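Local coordinates for protein similar to yteR (Bacilus subtilis) (Clostridium acetobutylicum, PDB 4WU0) that probably hydrolyses unsaturated rhamnogalacturonan fragments derived from pectin, as a glycoside hydrolase of family 105 related to YteR, at residues Leu102-Gln105 with Ile106-Pro110; Phe117-Lys120 with Asn121-His125; Gly80-Leu83 with Ile84-Lys88; Tyr72-Asp75 with His76-Asn79. All blocks are in the same frame, centred on the assembly; numbering follows the deposited sequence.

How the contacts relate
Four local contacts in one chain illustrate how a largely helical hydrolase joins its helices through structured loops. Contact 4 comes first, in the loop before helix 80-90, and runs straight into contact 3 on that helix. Contact 1 follows at the C-terminal end of helix 93-108, and contact 2 lies in the loop leading to strand 126-128. The centres of contacts 1 and 4 are about 10 Å apart, those of 2 and 4 about 11 Å; probable hydrogen bonds join all three into one cluster that ties both loops to the helix end. Contact 3, centred about 26 Å from contact 2, meets contact 1 through Leu102, where helix 80-90 packs on helix 93-108.

Contact 1 of 4, residues Leu102-Gln105 with Ile106-Pro110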
loop_
_atom_site.group_PDB
_atom_site.type_symbol
_atom_site.label_atom_id
_atom_site.label_comp_id
_atom_site.label_asym_id
_atom_site.label_seq_id
_atom_site.Cartn_x
_atom_site.Cartn_y
_atom_site.Cartn_z
ATOM N N LEU A 102 12.295 -9.153 -11.680
ATOM C CA LEU A 102 12.040 -8.076 -10.747
ATOM C C LEU A 102 13.101 -8.028 -9.660
ATOM O O LEU A 102 13.557 -6.954 -9.285
ATOM C CB LEU A 102 10.660 -8.238 -10.096
ATOM C CG LEU A 102 9.477 -8.079 -11.052
ATOM C CD1 LEU A 102 8.191 -8.467 -10.322
ATOM C CD2 LEU A 102 9.363 -6.652 -11.607
ATOM N N ARG A 103 13.505 -9.189 -9.153
ATOM C CA ARG A 103 14.503 -9.238 -8.098
ATOM C C ARG A 103 15.826 -8.620 -8.548
ATOM O O ARG A 103 16.555 -8.035 -7.738
ATOM C CB ARG A 103 14.695 -10.682 -7.626
ATOM C CG ARG A 103 15.850 -10.893 -6.667
ATOM C CD ARG A 103 15.654 -10.174 -5.358
ATOM N NE ARG A 103 16.760 -10.430 -4.449
ATOM C CZ ARG A 103 17.937 -9.814 -4.514
ATOM N NH1 ARG A 103 18.162 -8.890 -5.450
ATOM N NH2 ARG A 103 18.887 -10.096 -3.639
ATOM N N LYS A 104 16.149 -8.764 -9.835
ATOM C CA LYS A 104 17.375 -8.181 -10.378
ATOM C C LYS A 104 17.397 -6.645 -10.222
ATOM O O LYS A 104 18.454 -6.057 -10.106
ATOM C CB LYS A 104 17.573 -8.610 -11.839
ATOM C CG LYS A 104 18.799 -8.041 -12.529
ATOM C CD LYS A 104 20.054 -8.388 -11.775
ATOM C CE LYS A 104 21.319 -7.967 -12.512
ATOM N NZ LYS A 104 22.483 -7.959 -11.591
ATOM N N GLN A 105 16.241 -5.998 -10.200
ATOM C CA GLN A 105 16.208 -4.549 -9.989
ATOM C C GLN A 105 16.816 -4.158 -8.639
ATOM O O GLN A 105 17.481 -3.141 -8.509
ATOM C CB GLN A 105 14.774 -4.029 -10.065
ATOM C CG GLN A 105 14.695 -2.514 -10.021
ATOM C CD GLN A 105 13.286 -1.981 -10.220
ATOM O OE1 GLN A 105 12.522 -2.477 -11.048
ATOM N NE2 GLN A 105 12.948 -0.942 -9.459
ATOM N N ILE A 106 16.578 -4.990 -7.632
ATOM C CA ILE A 106 17.055 -4.719 -6.289
ATOM C C ILE A 106 18.573 -4.713 -6.213
ATOM O O ILE A 106 19.150 -4.016 -5.378
ATOM C CB ILE A 106 16.390 -5.696 -5.287
ATOM C CG1 ILE A 106 14.923 -5.326 -5.168
ATOM C CG2 ILE A 106 17.048 -5.631 -3.916
ATOM C CD1 ILE A 106 14.046 -6.371 -4.465
ATOM N N ASP A 107 19.225 -5.457 -7.101
ATOM C CA ASP A 107 20.685 -5.517 -7.120
ATOM C C ASP A 107 21.354 -4.146 -7.168
ATOM O O ASP A 107 22.310 -3.893 -6.430
ATOM C CB ASP A 107 21.182 -6.337 -8.313
ATOM C CG ASP A 107 20.865 -7.809 -8.192
ATOM O OD1 ASP A 107 20.336 -8.227 -7.155
ATOM O OD2 ASP A 107 21.189 -8.565 -9.128
ATOM N N ASN A 108 20.861 -3.266 -8.040
ATOM C CA ASN A 108 21.519 -1.989 -8.268
ATOM C C ASN A 108 20.591 -0.793 -8.124
ATOM O O ASN A 108 20.977 0.323 -8.453
ATOM C CB ASN A 108 22.142 -1.966 -9.667
ATOM C CG ASN A 108 23.218 -3.026 -9.845
ATOM O OD1 ASN A 108 24.188 -3.062 -9.098
ATOM N ND2 ASN A 108 23.025 -3.912 -10.814
ATOM N N HIS A 109 19.374 -1.009 -7.629
ATOM C CA HIS A 109 18.458 0.104 -7.430
ATOM C C HIS A 109 19.131 1.128 -6.521
ATOM O O HIS A 109 19.710 0.753 -5.504
ATOM C CB HIS A 109 17.157 -0.383 -6.790
ATOM C CG HIS A 109 16.076 0.649 -6.753
ATOM N ND1 HIS A 109 14.981 0.607 -7.583
ATOM C CD2 HIS A 109 15.918 1.751 -5.980
ATOM C CE1 HIS A 109 14.199 1.644 -7.339
ATOM N NE2 HIS A 109 14.744 2.351 -6.363
ATOM N N PRO A 110 19.125 2.412 -6.918
ATOM C CA PRO A 110 19.900 3.396 -6.161
ATOM C C PRO A 110 19.380 3.623 -4.754
ATOM O O PRO A 110 18.175 3.521 -4.506
ATOM C CB PRO A 110 19.799 4.677 -7.012
ATOM C CG PRO A 110 18.573 4.482 -7.847
ATOM C CD PRO A 110 18.518 3.002 -8.121
HETATM O O HOH W 1 20.858 -7.876 -4.174
HETATM O O HOH W 2 19.874 -3.971 -11.005
#
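Both Arg103 and Lys104 start with CG trans to the backbone nitrogen (chi1 172° and 179°) and then bend at chi2, which carries their charged ends forward along the helix to Asp107. Salt bridging at this spacing, three and four residues along a helix, is a familiar device, and here one carboxylate serves two cations. Arg103 NH1 reaches Asp107 OD1 at 2.8 Å, near the guanidinium plane, by a bent, weak hydrogen bond within the salt bridge, the two flat groups almost perpendicular. A water donates to Asp107 OD1 and accepts from Arg103 NH2, closing a second path between the pair. The other oxygen is assigned to Lys104 NZ, although its position is less certain. Ile106 CB approaches Arg103 NH1 obliquely at 3.7 Å.

Gln105 carries the second half of the contact. Its extended chain runs alongside His109, and Gln105 NE2 donates to His109 ND1 at 3.2 Å. The bond is nearly straight (168°), with amide and imidazole almost coplanar. Receiving this N-H identifies ND1 as an acceptor, while His109 NE2 bonds to Trp118 O; together these contacts hold the ring at two edge positions. Gln105 OE1 has its own partner in Tyr67 OH, and NE2 also bonds weakly to Asn73 O. Where the helix frays, Gln105 O takes weak bonds from both Asn108 N and His109 N.

This is the C-terminal end of helix 93-108. Arg103 and Ile106 pack on Tyr139 of helix 129-146, Arg103 also pairs with Glu151, and Pro110 leads into the loop that continues to strand 126-128.

Contact 2 of 4, residues Phe117-Lys120 with Asn121-His125; sequences FWHK and NIYPH
A type I beta turn from Lys120 to Tyr123 folds the chain back on itself, closed by Tyr123 N donating to Lys120 O at 2.9 Å. Beyond the turn the backbone passes beneath the indole of Trp118, bringing the Trp118 and His125 CA atoms to 5.8 Å apart.

Trp118 packs on main-chain as well as side-chain atoms. Pro124 CA makes a CH-pi contact 3.6 Å from the centroid of the six-membered ring, close to its normal, and His125 N lies over the same face. An edge of the indole is directed at the His125 imidazole in a T-shaped pair, with planes at 66°. A water accepts from Trp118 NE1 and hydrogen-bonds to His125 ND1, bridging the polar atoms of the two rings.

On the other arm, Lys120 is fully extended beyond CG and runs alongside Tyr123, its CD 3.7 Å from Tyr123 CE2. One water links their polar ends, accepting from Lys120 NZ at 3.2 Å and bonding to Tyr123 OH. Ile122 CG1 sits over the centre of the phenol ring.

The whole turn belongs to the loop between helix 93-108 and strand 126-128. Main-chain bonds tie His119 to Ile74 and Asn121 to Tyr72, while His119 stacks on Trp128, the last residue of strand 126-128, just before helix 129-146.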
loop_
_atom_site.group_PDB
_atom_site.type_symbol
_atom_site.label_atom_id
_atom_site.label_comp_id
_atom_site.label_asym_id
_atom_site.label_seq_id
_atom_site.Cartn_x
_atom_site.Cartn_y
_atom_site.Cartn_z
ATOM N N PHE A 117 16.153 2.581 -0.515
ATOM C CA PHE A 117 15.868 2.751 -1.942
ATOM C C PHE A 117 15.328 4.167 -2.243
ATOM O O PHE A 117 14.369 4.634 -1.607
ATOM C CB PHE A 117 14.787 1.764 -2.393
ATOM C CG PHE A 117 15.154 0.300 -2.254
ATOM C CD1 PHE A 117 16.373 -0.188 -2.704
ATOM C CD2 PHE A 117 14.238 -0.592 -1.723
ATOM C CE1 PHE A 117 16.681 -1.547 -2.591
ATOM C CE2 PHE A 117 14.524 -1.939 -1.617
ATOM C CZ PHE A 117 15.748 -2.418 -2.050
ATOM N N TRP A 118 15.900 4.816 -3.240
ATOM C CA TRP A 118 15.256 5.965 -3.852
ATOM C C TRP A 118 13.877 5.551 -4.383
ATOM O O TRP A 118 13.693 4.455 -4.905
ATOM C CB TRP A 118 16.033 6.457 -5.066
ATOM C CG TRP A 118 17.360 7.071 -4.809
ATOM C CD1 TRP A 118 17.978 7.259 -3.601
ATOM C CD2 TRP A 118 18.239 7.612 -5.798
ATOM N NE1 TRP A 118 19.192 7.883 -3.785
ATOM C CE2 TRP A 118 19.386 8.092 -5.127
ATOM C CE3 TRP A 118 18.178 7.716 -7.193
ATOM C CZ2 TRP A 118 20.441 8.697 -5.798
ATOM C CZ3 TRP A 118 19.235 8.306 -7.865
ATOM C CH2 TRP A 118 20.356 8.785 -7.167
ATOM N N HIS A 119 12.916 6.446 -4.276
ATOM C CA HIS A 119 11.584 6.154 -4.778
ATOM C C HIS A 119 11.609 5.809 -6.294
ATOM O O HIS A 119 10.997 4.810 -6.734
ATOM C CB HIS A 119 10.655 7.323 -4.508
ATOM C CG HIS A 119 9.231 6.963 -4.735
ATOM N ND1 HIS A 119 8.621 5.957 -4.016
ATOM C CD2 HIS A 119 8.323 7.400 -5.636
ATOM C CE1 HIS A 119 7.388 5.798 -4.461
ATOM N NE2 HIS A 119 7.184 6.662 -5.440
ATOM N N LYS A 120 12.309 6.615 -7.090
ATOM C CA LYS A 120 12.532 6.311 -8.496
ATOM C C LYS A 120 13.848 6.954 -8.914
ATOM O O LYS A 120 14.320 7.898 -8.272
ATOM C CB LYS A 120 11.449 6.881 -9.426
ATOM C CG LYS A 120 10.013 6.506 -9.085
ATOM C CD LYS A 120 9.034 7.031 -10.140
ATOM C CE LYS A 120 7.597 6.734 -9.745
ATOM N NZ LYS A 120 6.662 7.224 -10.779
ATOM N N ASN A 121 14.422 6.488 -10.012
ATOM C CA ASN A 121 15.609 7.152 -10.559
ATOM C C ASN A 121 15.351 8.644 -10.819
ATOM O O ASN A 121 16.263 9.475 -10.639
ATOM C CB ASN A 121 16.067 6.459 -11.855
ATOM C CG ASN A 121 17.561 6.173 -11.889
ATOM O OD1 ASN A 121 18.266 6.240 -10.877
ATOM N ND2 ASN A 121 18.048 5.823 -13.069
ATOM N N ILE A 122 14.120 8.998 -11.207
ATOM C CA ILE A 122 13.797 10.403 -11.496
ATOM C C ILE A 122 13.564 11.224 -10.229
ATOM O O ILE A 122 13.387 12.450 -10.304
ATOM C CB ILE A 122 12.553 10.579 -12.413
ATOM C CG1 ILE A 122 11.324 9.935 -11.779
ATOM C CG2 ILE A 122 12.833 10.057 -13.823
ATOM C CD1 ILE A 122 10.042 10.298 -12.492
ATOM N N TYR A 123 13.593 10.549 -9.081
ATOM C CA TYR A 123 13.455 11.201 -7.775
ATOM C C TYR A 123 14.674 10.927 -6.896
ATOM O O TYR A 123 14.596 10.297 -5.833
ATOM C CB TYR A 123 12.172 10.741 -7.082
ATOM C CG TYR A 123 10.907 11.096 -7.834
ATOM C CD1 TYR A 123 10.685 12.394 -8.288
ATOM C CD2 TYR A 123 9.954 10.138 -8.106
ATOM C CE1 TYR A 123 9.530 12.725 -8.992
ATOM C CE2 TYR A 123 8.792 10.456 -8.821
ATOM C CZ TYR A 123 8.593 11.748 -9.254
ATOM O OH TYR A 123 7.444 12.052 -9.951
ATOM N N PRO A 124 15.824 11.407 -7.340
ATOM C CA PRO A 124 17.054 11.050 -6.626
ATOM C C PRO A 124 17.046 11.561 -5.206
ATOM O O PRO A 124 16.588 12.673 -4.970
ATOM C CB PRO A 124 18.140 11.757 -7.431
ATOM C CG PRO A 124 17.446 12.878 -8.096
ATOM C CD PRO A 124 16.075 12.364 -8.428
ATOM N N HIS A 125 17.548 10.738 -4.286
ATOM C CA HIS A 125 17.727 11.087 -2.877
ATOM C C HIS A 125 16.421 11.142 -2.106
ATOM O O HIS A 125 16.419 11.597 -0.970
ATOM C CB HIS A 125 18.467 12.425 -2.711
ATOM C CG HIS A 125 19.600 12.610 -3.669
ATOM N ND1 HIS A 125 20.704 11.789 -3.683
ATOM C CD2 HIS A 125 19.780 13.502 -4.667
ATOM C CE1 HIS A 125 21.528 12.176 -4.643
ATOM N NE2 HIS A 125 20.993 13.218 -5.249
HETATM O O HOH W 3 21.026 9.727 -2.011
HETATM O O HOH W 4 5.443 10.171 -10.247
#

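Contact 3 of 4, residues Gly80-Leu83 with Ile84-Lys88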
loop_
_atom_site.group_PDB
_atom_site.type_symbol
_atom_site.label_atom_id
_atom_site.label_comp_id
_atom_site.label_asym_id
_atom_site.label_seq_id
_atom_site.Cartn_x
_atom_site.Cartn_y
_atom_site.Cartn_z
ATOM N N GLY A 80 5.129 -7.879 -8.153
ATOM C CA GLY A 80 5.774 -9.124 -7.824
ATOM C C GLY A 80 5.056 -9.913 -6.732
ATOM O O GLY A 80 5.177 -11.132 -6.652
ATOM N N LYS A 81 4.336 -9.233 -5.852
ATOM C CA LYS A 81 3.627 -9.926 -4.787
ATOM C C LYS A 81 2.580 -10.878 -5.345
ATOM O O LYS A 81 2.533 -12.041 -4.945
ATOM C CB LYS A 81 2.981 -8.939 -3.837
ATOM C CG LYS A 81 3.968 -8.003 -3.172
ATOM C CD LYS A 81 3.224 -6.871 -2.517
ATOM C CE LYS A 81 4.145 -5.899 -1.823
ATOM N NZ LYS A 81 3.334 -4.799 -1.203
ATOM N N ILE A 82 1.728 -10.409 -6.264
ATOM C CA ILE A 82 0.781 -11.343 -6.872
ATOM C C ILE A 82 1.490 -12.453 -7.650
ATOM O O ILE A 82 0.980 -13.574 -7.728
ATOM C CB ILE A 82 -0.308 -10.632 -7.714
ATOM C CG1 ILE A 82 -1.459 -11.594 -8.058
ATOM C CG2 ILE A 82 0.253 -9.984 -8.945
ATOM C CD1 ILE A 82 -2.354 -11.995 -6.869
ATOM N N LEU A 83 2.645 -12.159 -8.245
ATOM C CA LEU A 83 3.401 -13.197 -8.938
ATOM C C LEU A 83 3.870 -14.311 -7.992
ATOM O O LEU A 83 3.874 -15.484 -8.379
ATOM C CB LEU A 83 4.592 -12.613 -9.694
ATOM C CG LEU A 83 4.271 -11.666 -10.854
ATOM C CD1 LEU A 83 5.577 -11.124 -11.449
ATOM C CD2 LEU A 83 3.473 -12.378 -11.920
ATOM N N ILE A 84 4.248 -13.957 -6.762
ATOM C CA ILE A 84 4.576 -14.966 -5.760
ATOM C C ILE A 84 3.379 -15.858 -5.511
ATOM O O ILE A 84 3.497 -17.091 -5.469
ATOM C CB ILE A 84 5.107 -14.337 -4.460
ATOM C CG1 ILE A 84 6.428 -13.635 -4.744
ATOM C CG2 ILE A 84 5.316 -15.397 -3.370
ATOM C CD1 ILE A 84 6.935 -12.767 -3.604
ATOM N N THR A 85 2.219 -15.233 -5.336
ATOM C CA THR A 85 0.996 -15.969 -5.076
ATOM C C THR A 85 0.681 -16.909 -6.236
ATOM O O THR A 85 0.350 -18.081 -6.029
ATOM C CB THR A 85 -0.134 -14.970 -4.836
ATOM O OG1 THR A 85 0.174 -14.229 -3.646
ATOM C CG2 THR A 85 -1.484 -15.664 -4.696
ATOM N N LEU A 86 0.816 -16.417 -7.454
ATOM C CA LEU A 86 0.524 -17.242 -8.621
ATOM C C LEU A 86 1.529 -18.376 -8.772
ATOM O O LEU A 86 1.153 -19.484 -9.169
ATOM C CB LEU A 86 0.495 -16.411 -9.895
ATOM C CG LEU A 86 -0.739 -15.541 -10.109
ATOM C CD1 LEU A 86 -0.496 -14.507 -11.194
ATOM C CD2 LEU A 86 -1.942 -16.406 -10.456
ATOM N N PHE A 87 2.802 -18.111 -8.481
ATOM C CA PHE A 87 3.798 -19.174 -8.583
ATOM C C PHE A 87 3.509 -20.273 -7.562
ATOM O O PHE A 87 3.607 -21.461 -7.878
ATOM C CB PHE A 87 5.222 -18.658 -8.402
ATOM C CG PHE A 87 6.262 -19.745 -8.525
ATOM C CD1 PHE A 87 6.414 -20.428 -9.715
ATOM C CD2 PHE A 87 7.060 -20.086 -7.459
ATOM C CE1 PHE A 87 7.358 -21.448 -9.840
ATOM C CE2 PHE A 87 8.007 -21.094 -7.577
ATOM C CZ PHE A 87 8.154 -21.764 -8.763
ATOM N N LYS A 88 3.155 -19.879 -6.342
ATOM C CA LYS A 88 2.843 -20.854 -5.300
ATOM C C LYS A 88 1.590 -21.666 -5.650
ATOM O O LYS A 88 1.540 -22.881 -5.403
ATOM C CB LYS A 88 2.700 -20.178 -3.929
ATOM C CG LYS A 88 4.009 -19.561 -3.393
ATOM C CD LYS A 88 3.817 -18.863 -2.032
ATOM C CE LYS A 88 3.553 -19.851 -0.896
ATOM N NZ LYS A 88 4.625 -20.893 -0.806
#
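Ile84 N makes the first of four successive main-chain hydrogen bonds, donating to Gly80 O at 3.0 Å. Thr85 N to Lys81 O, Leu86 N to Ile82 O and Phe87 N to Leu83 O repeat the pattern, the last at 2.8 Å. Their N-H...O angles lie between 152° and 162°, and the spacing is the regular i to i+4 pattern of an alpha helix.

Van der Waals contacts come next. Ile84 CG1 lies beside the backbone nitrogen (chi1 -65°), a setting that lays this methylene 3.4 Å from the carbonyl oxygen Gly80 O. The apolar pair Ile82 CG1 and Leu86 CD1 approaches loosely at 4.4 Å on another side of the helix.

The family belongs to the six-hairpin clan, whose members are expected to be built from helical hairpins. Consistent with this, helices 80-90 and 93-108 follow each other and pack, Leu83 and Ile84 meeting Leu99, while Ile82 and Leu86 pack on Ile50 of helix 44-54.

The two lysines find their partners outside the segment: the buried Lys81 extends its chain to bond Asn78 OD1 and Tyr133 O and makes a cation-pi contact with Tyr133, while the exposed Lys88 NZ forms a salt bridge with Glu145.

Contact 4 of 4, residues Tyr72-Asp75 with His76-Asn79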
loop_
_atom_site.group_PDB
_atom_site.type_symbol
_atom_site.label_atom_id
_atom_site.label_comp_id
_atom_site.label_asym_id
_atom_site.label_seq_id
_atom_site.Cartn_x
_atom_site.Cartn_y
_atom_site.Cartn_z
ATOM N N TYR A 72 14.426 2.041 -12.776
ATOM C CA TYR A 72 14.575 1.975 -11.320
ATOM C C TYR A 72 13.413 2.721 -10.633
ATOM O O TYR A 72 13.606 3.654 -9.867
ATOM C CB TYR A 72 15.974 2.461 -10.890
ATOM C CG TYR A 72 17.033 1.432 -11.247
ATOM C CD1 TYR A 72 17.056 0.208 -10.605
ATOM C CD2 TYR A 72 17.957 1.656 -12.256
ATOM C CE1 TYR A 72 17.976 -0.750 -10.922
ATOM C CE2 TYR A 72 18.892 0.694 -12.589
ATOM C CZ TYR A 72 18.890 -0.508 -11.915
ATOM O OH TYR A 72 19.815 -1.469 -12.243
ATOM N N ASN A 73 12.209 2.261 -10.938
ATOM C CA ASN A 73 10.970 2.799 -10.386
ATOM C C ASN A 73 10.507 1.827 -9.309
ATOM O O ASN A 73 10.194 0.683 -9.617
ATOM C CB ASN A 73 9.924 2.914 -11.508
ATOM C CG ASN A 73 8.591 3.466 -11.035
ATOM O OD1 ASN A 73 8.269 3.448 -9.842
ATOM N ND2 ASN A 73 7.777 3.932 -11.990
ATOM N N ILE A 74 10.502 2.236 -8.039
ATOM C CA ILE A 74 10.173 1.290 -6.983
ATOM C C ILE A 74 8.737 0.750 -7.112
ATOM O O ILE A 74 8.469 -0.387 -6.692
ATOM C CB ILE A 74 10.425 1.886 -5.567
ATOM C CG1 ILE A 74 10.683 0.792 -4.536
ATOM C CG2 ILE A 74 9.281 2.781 -5.117
ATOM C CD1 ILE A 74 12.042 0.180 -4.641
ATOM N N ASP A 75 7.848 1.539 -7.699
ATOM C CA ASP A 75 6.445 1.132 -7.900
ATOM C C ASP A 75 6.362 -0.143 -8.697
ATOM O O ASP A 75 5.427 -0.934 -8.512
ATOM C CB ASP A 75 5.605 2.172 -8.645
ATOM C CG ASP A 75 5.320 3.407 -7.841
ATOM O OD1 ASP A 75 5.453 3.388 -6.607
ATOM O OD2 ASP A 75 4.956 4.422 -8.456
ATOM N N HIS A 76 7.314 -0.336 -9.609
ATOM C CA HIS A 76 7.299 -1.486 -10.512
ATOM C C HIS A 76 7.562 -2.825 -9.835
ATOM O O HIS A 76 7.392 -3.863 -10.471
ATOM C CB HIS A 76 8.328 -1.295 -11.621
ATOM C CG HIS A 76 7.889 -0.341 -12.672
ATOM N ND1 HIS A 76 6.687 0.325 -12.608
ATOM C CD2 HIS A 76 8.470 0.045 -13.829
ATOM C CE1 HIS A 76 6.550 1.087 -13.680
ATOM N NE2 HIS A 76 7.617 0.932 -14.435
ATOM N N LEU A 77 7.945 -2.823 -8.559
ATOM C CA LEU A 77 8.135 -4.062 -7.809
ATOM C C LEU A 77 6.859 -4.603 -7.172
ATOM O O LEU A 77 6.778 -5.781 -6.845
ATOM C CB LEU A 77 9.212 -3.888 -6.735
ATOM C CG LEU A 77 10.574 -3.489 -7.296
ATOM C CD1 LEU A 77 11.563 -3.367 -6.154
ATOM C CD2 LEU A 77 11.099 -4.470 -8.336
ATOM N N ASN A 78 5.863 -3.754 -6.975
ATOM C CA ASN A 78 4.719 -4.190 -6.187
ATOM C C ASN A 78 4.002 -5.409 -6.767
ATOM O O ASN A 78 3.541 -6.270 -6.029
ATOM C CB ASN A 78 3.695 -3.095 -6.016
ATOM C CG ASN A 78 2.706 -3.442 -4.917
ATOM O OD1 ASN A 78 3.101 -3.631 -3.774
ATOM N ND2 ASN A 78 1.443 -3.591 -5.259
ATOM N N ASN A 79 3.896 -5.460 -8.088
ATOM C CA ASN A 79 3.170 -6.531 -8.755
ATOM C C ASN A 79 3.902 -7.879 -8.665
ATOM O O ASN A 79 3.352 -8.905 -9.006
ATOM C CB ASN A 79 2.875 -6.149 -10.203
ATOM C CG ASN A 79 1.825 -5.079 -10.329
ATOM O OD1 ASN A 79 1.109 -4.756 -9.379
ATOM N ND2 ASN A 79 1.707 -4.522 -11.521
HETATM O O HOH W 5 4.103 -3.030 -9.810
#
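An Asx turn at Asn73 opens the approach to helix 80-90, and the same side chain packs against His76. Asn73 OD1 accepts from Asp75 N at 2.9 Å, the donor tilted from the carbonyl plane, and this bond fixes the rotation of the amide. With CG trans to the backbone nitrogen (chi1 180°), the Asn73 side chain lies over one face of the His76 ring. Asn73 ND2 is 3.5 Å from His76 CE1, displaced toward the rim, and the amide and imidazole are stacked with their planes 23° apart. Lower on the side chain, Asn73 CB makes a CH-pi contact over the same ring, 4.0 Å from its centroid. The histidine also meets Trp23 edge-to-face, and its backbone O accepts from Trp23 NE1.

Three i to i+3 bonds shape the backbone through this region: His76 N to Asn73 O, Leu77 N to Ile74 O at 3.1 Å, and Asn78 N to Asp75 O at 3.2 Å. Standing in place of the i to i+4 bonds of helix 80-90, they wind the loop between helices 44-54 and 80-90 in tight turns. A water extends the path, donating to Asp75 O and accepting from Asn79 N.

On the apolar side, Ile74 CD1 meets Leu77 CD1 at 3.9 Å. Leu77 continues onto Phe138 of helix 129-146 and Ile106 of helix 93-108, while Ile74 packs on Phe117.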